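Extracellular solute-binding protein family 1 (Pseudothermotoga lettingae, PDB 5CI5) probably serves as the extracellular sugar-binding component of an ABC transporter and holds alpha-D-tagatose in its pocket. Local coordinates at residues E104-W109 with D314-A319; G88-F93 with A302-S307; K160-L165 with L200-G205; A225-T230 with L395-A400. One frame throughout, in Å; residues are numbered along the deposited sequence.

Contact 1: E104-W109 with D314-A319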
# COMPACT_ATOMS: atom_id res chain seq x y z
N GLU A 104 10.84 11.54 21.69
CA GLU A 104 10.48 12.58 22.63
C GLU A 104 9.16 13.24 22.25
O GLU A 104 8.27 13.40 23.09
CB GLU A 104 11.56 13.64 22.71
CG GLU A 104 11.10 14.84 23.51
CD GLU A 104 12.24 15.56 24.15
OE1 GLU A 104 13.16 15.96 23.42
OE2 GLU A 104 12.21 15.70 25.39
N HIS A 105 9.00 13.59 20.99
CA HIS A 105 7.71 14.17 20.60
C HIS A 105 6.53 13.21 20.83
O HIS A 105 5.46 13.65 21.26
CB HIS A 105 7.77 14.59 19.14
CG HIS A 105 8.37 15.95 18.95
ND1 HIS A 105 9.38 16.19 18.04
CD2 HIS A 105 8.10 17.14 19.54
CE1 HIS A 105 9.69 17.47 18.07
NE2 HIS A 105 8.94 18.07 18.98
N LEU A 106 6.70 11.92 20.53
CA LEU A 106 5.59 10.99 20.63
C LEU A 106 5.25 10.74 22.09
O LEU A 106 4.09 10.56 22.45
CB LEU A 106 5.91 9.68 19.92
CG LEU A 106 5.93 9.82 18.41
CD1 LEU A 106 6.51 8.55 17.81
CD2 LEU A 106 4.55 10.09 17.84
N LYS A 107 6.27 10.76 22.94
CA LYS A 107 6.04 10.61 24.36
C LYS A 107 5.19 11.77 24.90
O LYS A 107 4.43 11.59 25.85
CB LYS A 107 7.36 10.52 25.12
CG LYS A 107 7.21 10.31 26.62
CD LYS A 107 7.79 8.97 27.06
CE LYS A 107 7.21 8.52 28.39
NZ LYS A 107 6.93 7.05 28.39
N ASN A 108 5.31 12.95 24.31
CA ASN A 108 4.59 14.12 24.82
C ASN A 108 3.31 14.42 24.04
O ASN A 108 2.62 15.39 24.33
CB ASN A 108 5.48 15.36 24.79
CG ASN A 108 6.58 15.31 25.84
OD1 ASN A 108 6.36 14.87 26.97
ND2 ASN A 108 7.77 15.75 25.47
N TRP A 109 3.00 13.61 23.03
CA TRP A 109 1.85 13.90 22.16
C TRP A 109 0.58 13.18 22.61
O TRP A 109 0.61 11.96 22.80
CB TRP A 109 2.18 13.50 20.72
CG TRP A 109 1.08 13.83 19.74
CD1 TRP A 109 0.41 15.02 19.64
CD2 TRP A 109 0.55 12.98 18.72
NE1 TRP A 109 -0.52 14.95 18.62
CE2 TRP A 109 -0.45 13.71 18.04
CE3 TRP A 109 0.81 11.67 18.32
CZ2 TRP A 109 -1.18 13.18 16.98
CZ3 TRP A 109 0.08 11.14 17.27
CH2 TRP A 109 -0.91 11.89 16.62
N ASP A 314 9.23 23.06 13.66
CA ASP A 314 8.04 23.41 12.89
C ASP A 314 7.54 22.21 12.08
O ASP A 314 6.34 22.08 11.82
CB ASP A 314 8.31 24.57 11.93
CG ASP A 314 8.41 25.92 12.63
OD1 ASP A 314 8.08 26.01 13.81
OD2 ASP A 314 8.84 26.89 11.98
N ALA A 315 8.46 21.33 11.68
CA ALA A 315 8.05 20.13 10.96
C ALA A 315 7.22 19.24 11.87
O ALA A 315 6.19 18.68 11.44
CB ALA A 315 9.25 19.37 10.45
N TRP A 316 7.64 19.09 13.12
CA TRP A 316 6.83 18.33 14.07
C TRP A 316 5.45 18.99 14.25
O TRP A 316 4.43 18.28 14.25
CB TRP A 316 7.52 18.18 15.45
CG TRP A 316 6.52 17.70 16.40
CD1 TRP A 316 5.86 18.44 17.32
CD2 TRP A 316 5.98 16.38 16.48
NE1 TRP A 316 4.93 17.67 17.98
CE2 TRP A 316 4.99 16.40 17.48
CE3 TRP A 316 6.23 15.19 15.79
CZ2 TRP A 316 4.26 15.28 17.82
CZ3 TRP A 316 5.49 14.06 16.14
CH2 TRP A 316 4.52 14.12 17.14
N LYS A 317 5.39 20.32 14.38
CA LYS A 317 4.10 21.01 14.53
C LYS A 317 3.16 20.70 13.38
O LYS A 317 1.97 20.44 13.60
CB LYS A 317 4.28 22.54 14.65
CG LYS A 317 4.54 22.99 16.07
CD LYS A 317 3.24 22.91 16.87
CE LYS A 317 3.46 23.00 18.36
NZ LYS A 317 2.23 22.62 19.10
N LEU A 318 3.67 20.68 12.16
CA LEU A 318 2.86 20.28 11.01
C LEU A 318 2.40 18.81 11.10
O LEU A 318 1.24 18.50 10.84
CB LEU A 318 3.63 20.53 9.70
CG LEU A 318 2.94 20.16 8.38
CD1 LEU A 318 1.59 20.83 8.25
CD2 LEU A 318 3.85 20.55 7.20
N ALA A 319 3.31 17.90 11.48
CA ALA A 319 2.96 16.48 11.63
C ALA A 319 1.85 16.30 12.68
O ALA A 319 0.88 15.58 12.46
CB ALA A 319 4.19 15.66 12.00

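Contact 2: G88-F93 with A302-S307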
# COMPACT_ATOMS: atom_id res chain seq x y z
N GLY A 88 8.65 -0.58 5.02
CA GLY A 88 10.10 -0.72 5.13
C GLY A 88 10.94 0.52 4.94
O GLY A 88 12.17 0.48 5.15
N TRP A 89 10.36 1.62 4.48
CA TRP A 89 11.21 2.78 4.21
C TRP A 89 11.79 3.38 5.49
O TRP A 89 12.93 3.85 5.48
CB TRP A 89 10.48 3.89 3.47
CG TRP A 89 9.93 3.55 2.11
CD1 TRP A 89 9.74 2.30 1.54
CD2 TRP A 89 9.49 4.50 1.13
NE1 TRP A 89 9.19 2.44 0.29
CE2 TRP A 89 9.03 3.77 0.01
CE3 TRP A 89 9.46 5.89 1.09
CZ2 TRP A 89 8.52 4.40 -1.12
CZ3 TRP A 89 8.94 6.51 -0.03
CH2 TRP A 89 8.49 5.77 -1.12
N VAL A 90 11.02 3.43 6.57
CA VAL A 90 11.50 4.14 7.75
C VAL A 90 12.72 3.42 8.36
O VAL A 90 13.75 4.04 8.62
CB VAL A 90 10.34 4.36 8.76
CG1 VAL A 90 10.86 4.92 10.04
CG2 VAL A 90 9.37 5.34 8.13
N PRO A 91 12.65 2.10 8.53
CA PRO A 91 13.89 1.41 8.97
C PRO A 91 15.07 1.57 8.03
O PRO A 91 16.21 1.75 8.51
CB PRO A 91 13.44 -0.06 9.03
CG PRO A 91 12.00 0.03 9.34
CD PRO A 91 11.49 1.19 8.53
N THR A 92 14.83 1.55 6.72
CA THR A 92 15.90 1.75 5.75
C THR A 92 16.58 3.12 5.96
O THR A 92 17.82 3.23 6.05
CB THR A 92 15.37 1.65 4.33
OG1 THR A 92 14.80 0.35 4.14
CG2 THR A 92 16.44 1.87 3.30
N PHE A 93 15.77 4.18 6.05
CA PHE A 93 16.34 5.52 6.17
C PHE A 93 16.95 5.75 7.55
O PHE A 93 17.99 6.41 7.67
CB PHE A 93 15.29 6.61 5.92
CG PHE A 93 14.61 6.53 4.56
CD1 PHE A 93 15.20 5.92 3.47
CD2 PHE A 93 13.35 7.09 4.42
CE1 PHE A 93 14.52 5.86 2.25
CE2 PHE A 93 12.69 7.05 3.21
CZ PHE A 93 13.29 6.44 2.12
N ALA A 302 3.83 7.08 6.68
CA ALA A 302 4.23 7.85 7.86
C ALA A 302 4.79 9.20 7.45
O ALA A 302 5.23 9.38 6.31
CB ALA A 302 5.27 7.10 8.68
N LEU A 303 4.76 10.13 8.39
CA LEU A 303 5.42 11.41 8.28
C LEU A 303 6.78 11.31 8.98
O LEU A 303 6.85 10.88 10.13
CB LEU A 303 4.59 12.53 8.89
CG LEU A 303 3.17 12.62 8.35
CD1 LEU A 303 2.34 13.58 9.19
CD2 LEU A 303 3.20 13.07 6.91
N VAL A 304 7.84 11.68 8.27
CA VAL A 304 9.20 11.63 8.83
C VAL A 304 9.88 12.99 8.68
O VAL A 304 9.52 13.76 7.81
CB VAL A 304 10.09 10.54 8.16
CG1 VAL A 304 9.38 9.19 8.23
CG2 VAL A 304 10.45 10.88 6.73
N ILE A 305 10.85 13.25 9.54
CA ILE A 305 11.60 14.50 9.56
C ILE A 305 13.06 14.19 9.30
O ILE A 305 13.68 13.51 10.12
CB ILE A 305 11.46 15.21 10.91
CG1 ILE A 305 9.99 15.59 11.15
CG2 ILE A 305 12.35 16.46 10.96
CD1 ILE A 305 9.72 16.08 12.54
N PRO A 306 13.62 14.67 8.18
CA PRO A 306 15.03 14.36 7.91
C PRO A 306 15.94 14.97 8.98
O PRO A 306 15.71 16.08 9.44
CB PRO A 306 15.27 14.99 6.53
CG PRO A 306 13.91 14.99 5.89
CD PRO A 306 13.01 15.38 7.04
N SER A 307 16.98 14.22 9.34
CA SER A 307 17.94 14.67 10.33
C SER A 307 18.70 15.92 9.83
O SER A 307 19.25 16.67 10.63
CB SER A 307 18.91 13.54 10.63
OG SER A 307 19.56 13.17 9.42

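Contact 3: K160-L165 with L200-G205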
# COMPACT_ATOMS: atom_id res chain seq x y z
N LYS A 160 -14.35 -16.58 -2.56
CA LYS A 160 -13.68 -16.75 -1.28
C LYS A 160 -12.38 -17.53 -1.44
O LYS A 160 -11.45 -17.35 -0.66
CB LYS A 160 -14.59 -17.49 -0.29
CG LYS A 160 -15.86 -16.71 0.07
CD LYS A 160 -16.83 -17.61 0.83
CE LYS A 160 -18.28 -17.10 0.73
NZ LYS A 160 -19.31 -18.17 0.92
N THR A 161 -12.31 -18.39 -2.45
CA THR A 161 -11.16 -19.25 -2.65
C THR A 161 -10.50 -18.99 -3.98
O THR A 161 -11.08 -18.37 -4.89
CB THR A 161 -11.56 -20.70 -2.63
OG1 THR A 161 -12.37 -20.95 -3.78
CG2 THR A 161 -12.32 -21.04 -1.33
N TRP A 162 -9.29 -19.48 -4.12
CA TRP A 162 -8.61 -19.39 -5.41
C TRP A 162 -9.41 -20.06 -6.53
O TRP A 162 -9.45 -19.55 -7.66
CB TRP A 162 -7.24 -20.02 -5.34
CG TRP A 162 -6.20 -19.17 -4.70
CD1 TRP A 162 -6.37 -17.96 -4.09
CD2 TRP A 162 -4.81 -19.45 -4.66
NE1 TRP A 162 -5.17 -17.48 -3.65
CE2 TRP A 162 -4.19 -18.37 -3.99
CE3 TRP A 162 -4.01 -20.51 -5.10
CZ2 TRP A 162 -2.81 -18.32 -3.77
CZ3 TRP A 162 -2.63 -20.45 -4.87
CH2 TRP A 162 -2.06 -19.38 -4.21
N ASP A 163 -10.05 -21.18 -6.24
CA ASP A 163 -10.81 -21.87 -7.27
C ASP A 163 -11.98 -20.98 -7.73
O ASP A 163 -12.26 -20.85 -8.93
CB ASP A 163 -11.34 -23.20 -6.78
CG ASP A 163 -10.25 -24.27 -6.71
OD1 ASP A 163 -9.16 -24.07 -7.28
OD2 ASP A 163 -10.50 -25.31 -6.08
N GLU A 164 -12.63 -20.35 -6.77
CA GLU A 164 -13.76 -19.47 -7.08
C GLU A 164 -13.27 -18.22 -7.81
O GLU A 164 -13.94 -17.74 -8.73
CB GLU A 164 -14.52 -19.10 -5.81
CG GLU A 164 -15.27 -20.30 -5.23
CD GLU A 164 -15.84 -20.04 -3.84
OE1 GLU A 164 -15.62 -18.97 -3.27
OE2 GLU A 164 -16.52 -20.95 -3.32
N LEU A 165 -12.09 -17.73 -7.45
CA LEU A 165 -11.54 -16.53 -8.10
C LEU A 165 -11.30 -16.83 -9.56
O LEU A 165 -11.65 -16.04 -10.44
CB LEU A 165 -10.23 -16.09 -7.42
CG LEU A 165 -9.37 -15.05 -8.14
CD1 LEU A 165 -10.16 -13.80 -8.31
CD2 LEU A 165 -8.10 -14.80 -7.34
N LEU A 200 1.38 -15.54 -1.83
CA LEU A 200 2.31 -16.33 -1.00
C LEU A 200 1.70 -16.66 0.35
O LEU A 200 1.68 -17.81 0.77
CB LEU A 200 3.60 -15.54 -0.82
CG LEU A 200 4.67 -16.09 0.12
CD1 LEU A 200 5.26 -17.40 -0.36
CD2 LEU A 200 5.76 -15.02 0.33
N TYR A 201 1.20 -15.63 1.04
CA TYR A 201 0.61 -15.81 2.35
C TYR A 201 -0.73 -16.55 2.22
O TYR A 201 -1.05 -17.36 3.10
CB TYR A 201 0.49 -14.46 3.09
CG TYR A 201 1.83 -14.03 3.68
CD1 TYR A 201 2.77 -13.33 2.93
CD2 TYR A 201 2.18 -14.38 4.99
CE1 TYR A 201 3.99 -12.98 3.46
CE2 TYR A 201 3.43 -14.03 5.52
CZ TYR A 201 4.33 -13.33 4.75
OH TYR A 201 5.59 -12.97 5.23
N ALA A 202 -1.46 -16.33 1.13
CA ALA A 202 -2.70 -17.08 0.92
C ALA A 202 -2.43 -18.58 0.70
O ALA A 202 -3.29 -19.40 0.97
CB ALA A 202 -3.49 -16.50 -0.25
N ALA A 203 -1.23 -18.92 0.23
CA ALA A 203 -0.81 -20.30 0.06
C ALA A 203 -0.17 -20.89 1.33
O ALA A 203 0.25 -22.05 1.33
CB ALA A 203 0.17 -20.41 -1.10
N GLY A 204 -0.11 -20.10 2.40
CA GLY A 204 0.48 -20.52 3.67
C GLY A 204 2.00 -20.38 3.75
O GLY A 204 2.62 -20.95 4.66
N GLY A 205 2.59 -19.66 2.80
CA GLY A 205 4.01 -19.36 2.82
C GLY A 205 4.33 -18.07 3.56
O GLY A 205 3.44 -17.45 4.16

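Contact 4: A225-T230 with L395-A400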
# COMPACT_ATOMS: atom_id res chain seq x y z
N ALA A 225 2.12 -20.22 -5.28
CA ALA A 225 1.69 -18.81 -5.36
C ALA A 225 2.23 -18.14 -6.61
O ALA A 225 1.51 -17.44 -7.31
CB ALA A 225 2.15 -18.05 -4.12
N LEU A 226 3.51 -18.34 -6.90
CA LEU A 226 4.11 -17.74 -8.09
C LEU A 226 3.44 -18.23 -9.38
O LEU A 226 3.15 -17.44 -10.28
CB LEU A 226 5.62 -18.02 -8.14
CG LEU A 226 6.35 -17.45 -9.35
CD1 LEU A 226 6.15 -15.94 -9.52
CD2 LEU A 226 7.85 -17.78 -9.29
N LYS A 227 3.20 -19.53 -9.46
CA LYS A 227 2.57 -20.11 -10.65
C LYS A 227 1.13 -19.61 -10.82
O LYS A 227 0.75 -19.22 -11.92
CB LYS A 227 2.59 -21.64 -10.57
CG LYS A 227 3.95 -22.19 -10.82
CD LYS A 227 3.98 -23.71 -10.96
CE LYS A 227 5.39 -24.14 -11.34
NZ LYS A 227 5.46 -25.58 -11.70
N PHE A 228 0.35 -19.50 -9.75
CA PHE A 228 -1.04 -19.08 -9.91
C PHE A 228 -1.13 -17.61 -10.23
O PHE A 228 -1.85 -17.23 -11.14
CB PHE A 228 -1.86 -19.40 -8.66
CG PHE A 228 -3.33 -19.13 -8.81
CD1 PHE A 228 -4.02 -19.52 -9.95
CD2 PHE A 228 -4.03 -18.47 -7.82
CE1 PHE A 228 -5.39 -19.28 -10.07
CE2 PHE A 228 -5.40 -18.24 -7.94
CZ PHE A 228 -6.07 -18.63 -9.07
N TYR A 229 -0.34 -16.78 -9.54
CA TYR A 229 -0.34 -15.34 -9.78
C TYR A 229 0.01 -15.05 -11.22
O TYR A 229 -0.67 -14.30 -11.90
CB TYR A 229 0.64 -14.67 -8.83
CG TYR A 229 0.65 -13.16 -8.84
CD1 TYR A 229 -0.43 -12.44 -8.35
CD2 TYR A 229 1.75 -12.46 -9.29
CE1 TYR A 229 -0.41 -11.05 -8.34
CE2 TYR A 229 1.77 -11.06 -9.28
CZ TYR A 229 0.70 -10.36 -8.78
OH TYR A 229 0.67 -8.98 -8.78
N THR A 230 1.08 -15.66 -11.71
CA THR A 230 1.47 -15.41 -13.10
C THR A 230 0.59 -16.16 -14.12
O THR A 230 0.35 -15.62 -15.20
CB THR A 230 2.94 -15.77 -13.35
OG1 THR A 230 3.21 -17.15 -13.03
CG2 THR A 230 3.85 -14.85 -12.53
N LEU A 395 12.22 -16.95 -17.71
CA LEU A 395 12.51 -18.01 -16.77
C LEU A 395 11.25 -18.78 -16.41
O LEU A 395 10.16 -18.20 -16.39
CB LEU A 395 13.12 -17.44 -15.48
CG LEU A 395 14.47 -16.74 -15.49
CD1 LEU A 395 14.79 -16.25 -14.08
CD2 LEU A 395 15.55 -17.69 -16.02
N THR A 396 11.41 -20.05 -16.06
CA THR A 396 10.33 -20.82 -15.46
C THR A 396 10.13 -20.34 -14.04
O THR A 396 11.05 -19.76 -13.46
CB THR A 396 10.61 -22.32 -15.42
OG1 THR A 396 11.73 -22.56 -14.57
CG2 THR A 396 10.91 -22.83 -16.81
N PRO A 397 8.94 -20.55 -13.48
CA PRO A 397 8.75 -20.16 -12.08
C PRO A 397 9.83 -20.79 -11.16
O PRO A 397 10.37 -20.10 -10.28
CB PRO A 397 7.35 -20.68 -11.76
CG PRO A 397 6.63 -20.59 -13.10
CD PRO A 397 7.67 -20.96 -14.12
N GLU A 398 10.20 -22.04 -11.40
CA GLU A 398 11.20 -22.70 -10.57
C GLU A 398 12.55 -21.99 -10.66
O GLU A 398 13.22 -21.76 -9.65
CB GLU A 398 11.35 -24.16 -10.98
CG GLU A 398 10.20 -25.08 -10.53
CD GLU A 398 9.04 -25.13 -11.49
OE1 GLU A 398 8.92 -24.27 -12.40
OE2 GLU A 398 8.20 -26.03 -11.29
N GLU A 399 12.96 -21.65 -11.89
CA GLU A 399 14.22 -20.94 -12.07
C GLU A 399 14.19 -19.55 -11.41
O GLU A 399 15.16 -19.11 -10.79
CB GLU A 399 14.54 -20.80 -13.56
CG GLU A 399 14.83 -22.11 -14.28
CD GLU A 399 14.78 -22.00 -15.82
OE1 GLU A 399 14.15 -21.06 -16.37
OE2 GLU A 399 15.36 -22.89 -16.48
N ALA A 400 13.06 -18.86 -11.54
CA ALA A 400 12.97 -17.47 -11.08
C ALA A 400 13.01 -17.40 -9.56
O ALA A 400 13.65 -16.51 -8.98
CB ALA A 400 11.70 -16.84 -11.62

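Contact 1: E104-W109 with D314-A319
H105 and W316 stack face to face, the centre of an aromatic cluster, completed by W109, that ties helix 103-108 to helix 312-322 in one lobe of the solute-binding fold. The imidazole of H105 lies over the five-membered ring of W316 with the planes only 3° apart and the ring centroids 3.6 Å from each other. Its methylene belongs to the same overlap: CB of H105 sits 3.5 Å from the centroid of the six-membered ring of W316, almost on the ring normal, a CH-pi contact. NE2 of H105 is hydrogen-bonded to E313, which probably helps to fix the rotation of the imidazole, while NE1 of W316 is held by E320. One residue on, L106 brings CD2 obliquely to CH2 of W316 at 4.1 Å. W109 follows, its CG anti to the backbone N (chi1 -177°), and this turns a face of its indole to the edge of W316 in a T-shaped pair with planes at 87°. With W316 replaced by alanine, a gap would probably open between the helices, leaving H105 without its stacking partner and E320 without the indole N-H. CZ2 of W316 lies 4.0 Å from both CB and CG of W109.

Contact 2: G88-F93 with A302-S307
V90, in the first turn of helix 89-95, faces V304 near the end of strand 298-304, and their CA atoms, 7.9 Å apart, are the nearest pair between the two backbones. The contact is small and wholly apolar. One methyl of V90 does the touching: CG2 meets CG1 of V304 at 3.9 Å, the two side chains running antiparallel alongside each other. The first torsion of V90 (chi1 173°) sets CG1 anti to the backbone N and CG2 anti to the carbonyl carbon, and it is this second branch that reaches the strand. The same CG2 also approaches CB of A302 more loosely, at 4.5 Å, so that a single methyl bridges two residues on one side of the strand. L303, between them, points away from the helix at its CB, and its side chain touches L81 and F83 of strand 81-85 and A319 of helix 312-322. The start of the helix is secured by G88 at the N-cap position, whose positive phi (88°) suits a residue without a side chain. Its carbonyl O accepts from both N and OG1 of T92, the hydroxyl at 2.8 Å, and the two donors reach it from opposite faces of the carbonyl plane. Nearby, W89 sets its ring edge-to-face with that of W301, a residue of the tagatose pocket. Such packing of a helix on the central sheet is typical of the alpha/beta lobes of periplasmic-type solute-binding proteins, here with the side chain of A302 about 10 Å from the bound tagatose.

Contact 3: K160-L165 with L200-G205
The indole of W162 reaches across to two successive alanines, A202 and A203, at the end of helix 190-202. NE1, CZ2 and CH2 of the indole do the touching, each methyl coming in obliquely. CB of A202 lies 3.9 Å from NE1 of W162 and nearly as close to CZ2, whereas CB of A203 lies 4.0 Å from CH2 of W162. The two methyls are thus spread along the length of the ring system, and their small size probably lets the indole come close to the helix end. W162 has CG anti to the carbonyl carbon (chi1 -79°), a torsion that carries the ring out from the first turn of helix 162-172 toward the alanines. Rings of F199 and F228 meet the indole as well, each with planes at about 35°, making the tryptophan part of a larger aromatic group.

Both helix ends in this contact are capped. T161 and E164 form a capping box at the start of helix 162-172: E164 N donates to OG1 of T161 at 3.1 Å, and the return bond, from T161 N to OE1 of E164, is long and weak. That carboxylate oxygen is gripped more firmly by K160 N, at 2.8 Å and almost in line with its C-O bond. On the other side, helix 190-202 closes in a Schellman motif, with G204 at positive phi (83°), G204 N bonded to Y201 O and G205 N to L200 O. Just beyond it, the carbonyl O of G205 lies over one face of the Y201 ring, whose hydroxyl is hydrogen-bonded to L207 N.

Contact 4: A225-T230 with L395-A400
A salt bridge between K227 and E398 spans the outer side of this contact, K227 NZ lying 2.8 Å from OE2 of E398. The ammonium meets that oxygen on its syn side, 29° out of the carboxylate plane. The lysine is extended beyond CG, while the glutamate bends at chi2 (86°), and this bend brings its carboxylate back to the lysine tip. A methionine in place of K227 would probably leave the carboxylate of E398 without its positive mate and free to swing away.

The glutamate belongs to the first turn of helix 397-413, whose N-terminus is closed by a capping box. E399 N donates to OG1 of T396, and T396 N answers with a bond of 2.9 Å to OE1 of E399, meeting that oxygen from above the carboxylate plane. With P397 as its first residue, the helix sets this capped end against the flank of helix 220-234, and the CA atoms of K227 and P397 are 6.3 Å apart.

Inward from the charges, the pyrrolidine ring of P397 packs against two side chains. The stem of K227 crosses it at about a right angle, CG of K227 being 3.8 Å from CB of P397. L226 approaches from the buried side: its CD2 lies 3.8 Å from CB of P397 and 3.6 Å from the carbonyl O of P397. One turn further along helix 220-234, OG1 of T230 is hydrogen-bonded to L226 O at 2.8 Å, sharing that carbonyl with T230 N from the opposite face.

The four contacts fall into two touching pairs, contacts 1 and 2 in one region and contacts 3 and 4 in another, with centres 33 to 45 Å apart between the pairs. In each pair the centres are about 15 Å apart. I305 and L303 of contact 2 pack on W316, A315 and A319 of contact 1, strand 298-304 being followed in the chain by helix 312-322. Contacts 3 and 4 join through W162 against F228 and L200 against A225. Between the pairs the nearest approach is about 13 Å, between atoms of contacts 2 and 3. Strand 298-304 supplies pocket residues G299, G300 and W301, and helix 190-202 of contact 3 supplies E190 and L194, so both pairs connect to the tagatose site.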